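Local coordinates for nucleotidyltransferase (Thermus thermophilus HB8, PDB 1WWP), which is of unproven function but, as a nucleotidyltransferase substrate-binding-like helical protein, probably serves as the substrate-binding partner of a nucleotidyltransferase, at the interface of chains A and B. Numbering follows the deposited sequence. Chains: chain A/B, hypothetical protein TTHA0636.

Contact 1: the interface of chains A and B. Residues chain A 1, 4, 8, 29, 32; chain B 24, 91-92.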
# COMPACT_ATOMS: atom_id res chain seq x y z
N MSE A 1 12.25 -5.34 -11.24
CA MSE A 1 10.99 -4.63 -11.60
C MSE A 1 11.17 -3.12 -11.55
O MSE A 1 10.42 -2.37 -12.18
CB MSE A 1 9.86 -5.05 -10.65
CG MSE A 1 8.57 -4.26 -10.82
SE MSE A 1 7.05 -4.99 -9.86
CE MSE A 1 6.08 -5.74 -11.36
N LYS A 4 10.88 -0.56 -14.97
CA LYS A 4 9.57 -0.65 -15.60
C LYS A 4 8.46 -0.16 -14.67
O LYS A 4 7.51 0.50 -15.10
CB LYS A 4 9.30 -2.10 -16.01
CG LYS A 4 8.43 -2.27 -17.25
CD LYS A 4 7.00 -1.81 -17.02
CE LYS A 4 6.12 -2.17 -18.21
NZ LYS A 4 4.72 -1.71 -18.02
N THR A 8 5.54 3.41 -14.90
CA THR A 8 4.11 3.55 -14.65
C THR A 8 3.89 4.67 -13.63
O THR A 8 2.89 5.39 -13.70
CB THR A 8 3.51 2.24 -14.15
OG1 THR A 8 4.12 1.90 -12.89
CG2 THR A 8 3.81 1.13 -15.14
N ARG A 29 1.27 3.08 -7.17
CA ARG A 29 2.46 2.84 -7.98
C ARG A 29 3.73 3.20 -7.25
O ARG A 29 4.76 2.56 -7.41
CB ARG A 29 2.36 3.62 -9.30
CG ARG A 29 1.19 3.15 -10.15
CD ARG A 29 1.03 3.92 -11.48
NE ARG A 29 -0.05 3.28 -12.23
CZ ARG A 29 -0.47 3.63 -13.45
NH1 ARG A 29 0.09 4.64 -14.10
NH2 ARG A 29 -1.46 2.95 -14.00
N TYR A 32 4.64 0.03 -5.03
CA TYR A 32 5.37 -1.06 -5.65
C TYR A 32 6.67 -0.65 -6.32
O TYR A 32 7.55 -1.48 -6.51
CB TYR A 32 4.47 -1.87 -6.59
CG TYR A 32 3.92 -1.21 -7.84
CD1 TYR A 32 4.76 -0.85 -8.89
CD2 TYR A 32 2.54 -1.07 -8.02
CE1 TYR A 32 4.23 -0.37 -10.11
CE2 TYR A 32 2.00 -0.60 -9.22
CZ TYR A 32 2.85 -0.26 -10.26
OH TYR A 32 2.30 0.16 -11.46
N ASP B 24 -5.51 0.48 -10.25
CA ASP B 24 -4.49 0.73 -9.25
C ASP B 24 -5.09 1.58 -8.13
O ASP B 24 -4.78 1.36 -6.96
CB ASP B 24 -3.27 1.40 -9.89
CG ASP B 24 -2.43 0.41 -10.72
OD1 ASP B 24 -1.71 0.86 -11.66
OD2 ASP B 24 -2.49 -0.82 -10.44
N TYR B 91 2.67 -4.34 -9.68
CA TYR B 91 2.66 -4.16 -11.13
C TYR B 91 2.79 -5.54 -11.77
O TYR B 91 3.32 -5.70 -12.87
CB TYR B 91 3.76 -3.23 -11.66
CG TYR B 91 3.48 -2.89 -13.11
CD1 TYR B 91 2.26 -2.32 -13.48
CD2 TYR B 91 4.38 -3.23 -14.13
CE1 TYR B 91 1.93 -2.11 -14.82
CE2 TYR B 91 4.05 -3.03 -15.47
CZ TYR B 91 2.82 -2.47 -15.81
OH TYR B 91 2.47 -2.30 -17.13
N ASN B 92 2.31 -6.53 -11.03
CA ASN B 92 2.29 -7.90 -11.49
C ASN B 92 0.87 -8.02 -12.00
O ASN B 92 0.01 -8.60 -11.33
CB ASN B 92 2.52 -8.86 -10.33
CG ASN B 92 2.37 -10.31 -10.74
OD1 ASN B 92 3.03 -10.77 -11.67
ND2 ASN B 92 1.50 -11.04 -10.05
O HOH W 1 0.07 -0.39 -12.72
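The loop residue B:Tyr91 lies against helices 2-13 and 20-49 of chain A in a two-fold symmetric homodimer interface, where it would tie the rim of one subunit to its mate; whether this dimer is the biological one the structure alone does not show. The protein belongs to the all-helical nucleotidyltransferase substrate-binding family. B:Tyr91 has CG anti to its backbone N (chi1 -168°), which sends the ring across the helix pair. Its CB sits over one face of the A:Tyr32 ring, 3.6 Å from the centroid, while CA of A:Arg29 lies on the opposite face. One face of the B:Tyr91 ring receives the methyl CG2 of A:Thr8, 3.9 Å from the centroid. At the phenol end, A:Lys4 NZ reaches B:Tyr91 OH at 2.5 Å but crowds the ring carbons CE2 and CZ; the tyrosine is poorly ordered, and the detail of this bond is doubtful. A:Thr8 OG1 and A:Tyr32 OH share a hydrogen bond of 2.9 Å that should limit rotation of the threonine. A:Arg29 NE donates to the carboxylate oxygen B:Asp24 OD1 at 3.0 Å. A:Arg29 NH2 donates to the same B:Asp24 OD1 at 3.2 Å. OD1 lies in the guanidinium plane at its edge; NE and NH2 approach it on the anti side from opposite faces of the carboxylate, each tilted some 20° out of its plane. A:Arg29 NH1 donates to A:Thr8 O, bracing the arginine against helix 2-13.

Contact 2: the interface of chains A and B. Residues chain A 12, 21-22, 24-25, 29; chain B 12, 21-22, 24-25.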
# COMPACT_ATOMS: atom_id res chain seq x y z
N LEU A 12 1.95 9.21 -13.81
CA LEU A 12 1.05 9.97 -12.95
C LEU A 12 1.72 10.93 -11.98
O LEU A 12 1.12 11.92 -11.58
CB LEU A 12 0.19 9.00 -12.15
CG LEU A 12 -0.69 7.99 -12.90
CD1 LEU A 12 -1.12 6.88 -11.95
CD2 LEU A 12 -1.88 8.70 -13.49
N VAL A 21 -8.82 9.83 -8.30
CA VAL A 21 -8.49 8.50 -8.82
C VAL A 21 -7.02 8.43 -9.23
O VAL A 21 -6.29 7.54 -8.81
CB VAL A 21 -9.37 8.13 -10.02
CG1 VAL A 21 -8.94 6.79 -10.60
CG2 VAL A 21 -10.83 8.07 -9.60
N GLU A 22 -6.57 9.40 -10.03
CA GLU A 22 -5.19 9.42 -10.48
C GLU A 22 -4.22 9.48 -9.31
O GLU A 22 -3.19 8.82 -9.32
CB GLU A 22 -4.97 10.62 -11.40
CG GLU A 22 -5.96 10.65 -12.54
CD GLU A 22 -5.91 11.95 -13.30
OE1 GLU A 22 -6.06 13.01 -12.66
OE2 GLU A 22 -5.71 11.91 -14.54
N ASP A 24 -4.71 8.47 -6.09
CA ASP A 24 -4.67 7.20 -5.36
C ASP A 24 -3.83 6.20 -6.15
O ASP A 24 -3.04 5.44 -5.58
CB ASP A 24 -6.10 6.70 -5.13
CG ASP A 24 -6.84 7.53 -4.10
OD1 ASP A 24 -8.06 7.32 -3.90
OD2 ASP A 24 -6.18 8.41 -3.48
N ALA A 25 -3.99 6.21 -7.47
CA ALA A 25 -3.23 5.34 -8.36
C ALA A 25 -1.73 5.65 -8.30
O ALA A 25 -0.90 4.75 -8.36
CB ALA A 25 -3.74 5.50 -9.80
N ARG A 29 1.27 3.08 -7.17
CA ARG A 29 2.46 2.84 -7.98
C ARG A 29 3.73 3.20 -7.25
O ARG A 29 4.76 2.56 -7.41
CB ARG A 29 2.36 3.62 -9.30
CG ARG A 29 1.19 3.15 -10.15
CD ARG A 29 1.03 3.92 -11.48
NE ARG A 29 -0.05 3.28 -12.23
CZ ARG A 29 -0.47 3.63 -13.45
NH1 ARG A 29 0.09 4.64 -14.10
NH2 ARG A 29 -1.46 2.95 -14.00
N LEU B 12 -15.13 2.47 -6.88
CA LEU B 12 -14.32 1.79 -7.89
C LEU B 12 -14.36 0.27 -7.93
O LEU B 12 -14.08 -0.33 -8.97
CB LEU B 12 -12.84 2.19 -7.74
CG LEU B 12 -12.35 3.62 -7.88
CD1 LEU B 12 -10.88 3.58 -7.66
CD2 LEU B 12 -12.65 4.22 -9.25
N VAL B 21 -5.47 3.02 -14.45
CA VAL B 21 -5.40 3.99 -13.36
C VAL B 21 -6.53 3.73 -12.36
O VAL B 21 -6.33 3.82 -11.15
CB VAL B 21 -5.49 5.45 -13.89
CG1 VAL B 21 -5.85 6.42 -12.75
CG2 VAL B 21 -4.15 5.87 -14.46
N GLU B 22 -7.70 3.37 -12.87
CA GLU B 22 -8.83 3.06 -12.01
C GLU B 22 -8.57 1.78 -11.20
O GLU B 22 -9.01 1.67 -10.06
CB GLU B 22 -10.10 2.87 -12.85
CG GLU B 22 -10.60 4.11 -13.56
CD GLU B 22 -11.81 3.83 -14.45
OE1 GLU B 22 -11.73 2.94 -15.31
OE2 GLU B 22 -12.85 4.50 -14.28
N ASP B 24 -5.51 0.48 -10.25
CA ASP B 24 -4.49 0.73 -9.25
C ASP B 24 -5.09 1.58 -8.13
O ASP B 24 -4.78 1.36 -6.96
CB ASP B 24 -3.27 1.40 -9.89
CG ASP B 24 -2.43 0.41 -10.72
OD1 ASP B 24 -1.71 0.86 -11.66
OD2 ASP B 24 -2.49 -0.82 -10.44
N ALA B 25 -5.98 2.50 -8.47
CA ALA B 25 -6.61 3.32 -7.45
C ALA B 25 -7.54 2.48 -6.56
O ALA B 25 -7.63 2.71 -5.35
CB ALA B 25 -7.40 4.45 -8.10
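B:Val21 and A:Ala25 touch where the N-terminal turns of the two helices 20-49 meet across the two-fold axis, forming an apolar helix-to-helix interface with small residues at its centre. It would hold the two subunits together at the axis, if this dimer is the biological one. The evidence for close approach is in the backbone: CA of A:Ala25 and CA of B:Ala25 are 4.0 Å apart, a separation that alanine's lone methyl permits. Each of those methyls points at the partner's first turn, A:Ala25 CB lying 3.4 Å from the carbonyl oxygen B:Val21 O, and B:Ala25 CB standing in the same relation to A:Val21 O.

Among the branched side chains, both valines place CG1 anti to the backbone N (chi1 176° in A:Val21, 163° in B:Val21), which turns these methyls toward each other, with 3.8 Å between A:Val21 CG1 and B:Val21 CG1. B:Val21 CG1 also lies 3.7 Å from A:Ala25 CB. Its other branch, B:Val21 CG2, points away toward helix 2-13 of chain A and meets the leucine tip, 3.7 Å from A:Leu12 CD2.

The polar component is the A:Arg29 to B:Asp24 salt bridge at the edge of this patch. The arginine chain is extended from CG to NE, and it crosses B:Val21 at about a right angle. An alanine in place of A:Arg29 would probably leave the B:Asp24 carboxylate without its cationic mate and open a gap beside the B:Val21 methyl. Here the guanidinium also borders the apolar cluster, A:Arg29 NH2 lying 4.0 Å from B:Val21 CG2.

About 12 Å separates the C-alpha centres of contact 1 and contact 2, and A:Arg29 and B:Asp24 belong to both. Helices 2-13 and 20-49 of chain A contribute to each. On the chain B side, contact 2 draws on helices 2-13 and 20-49, whereas contact 1 combines helix 20-49, through B:Asp24, with the loop residues B:Tyr91 and B:Asn92. Contact 1 is an aromatic and polar periphery; contact 2, where the A:Ala25 and B:Ala25 backbones meet near the axis, is an apolar centre. The A:Arg29 to B:Asp24 ion pair joins them. Two-fold symmetry repeats the arrangement, suggesting that both would hold the pair together jointly.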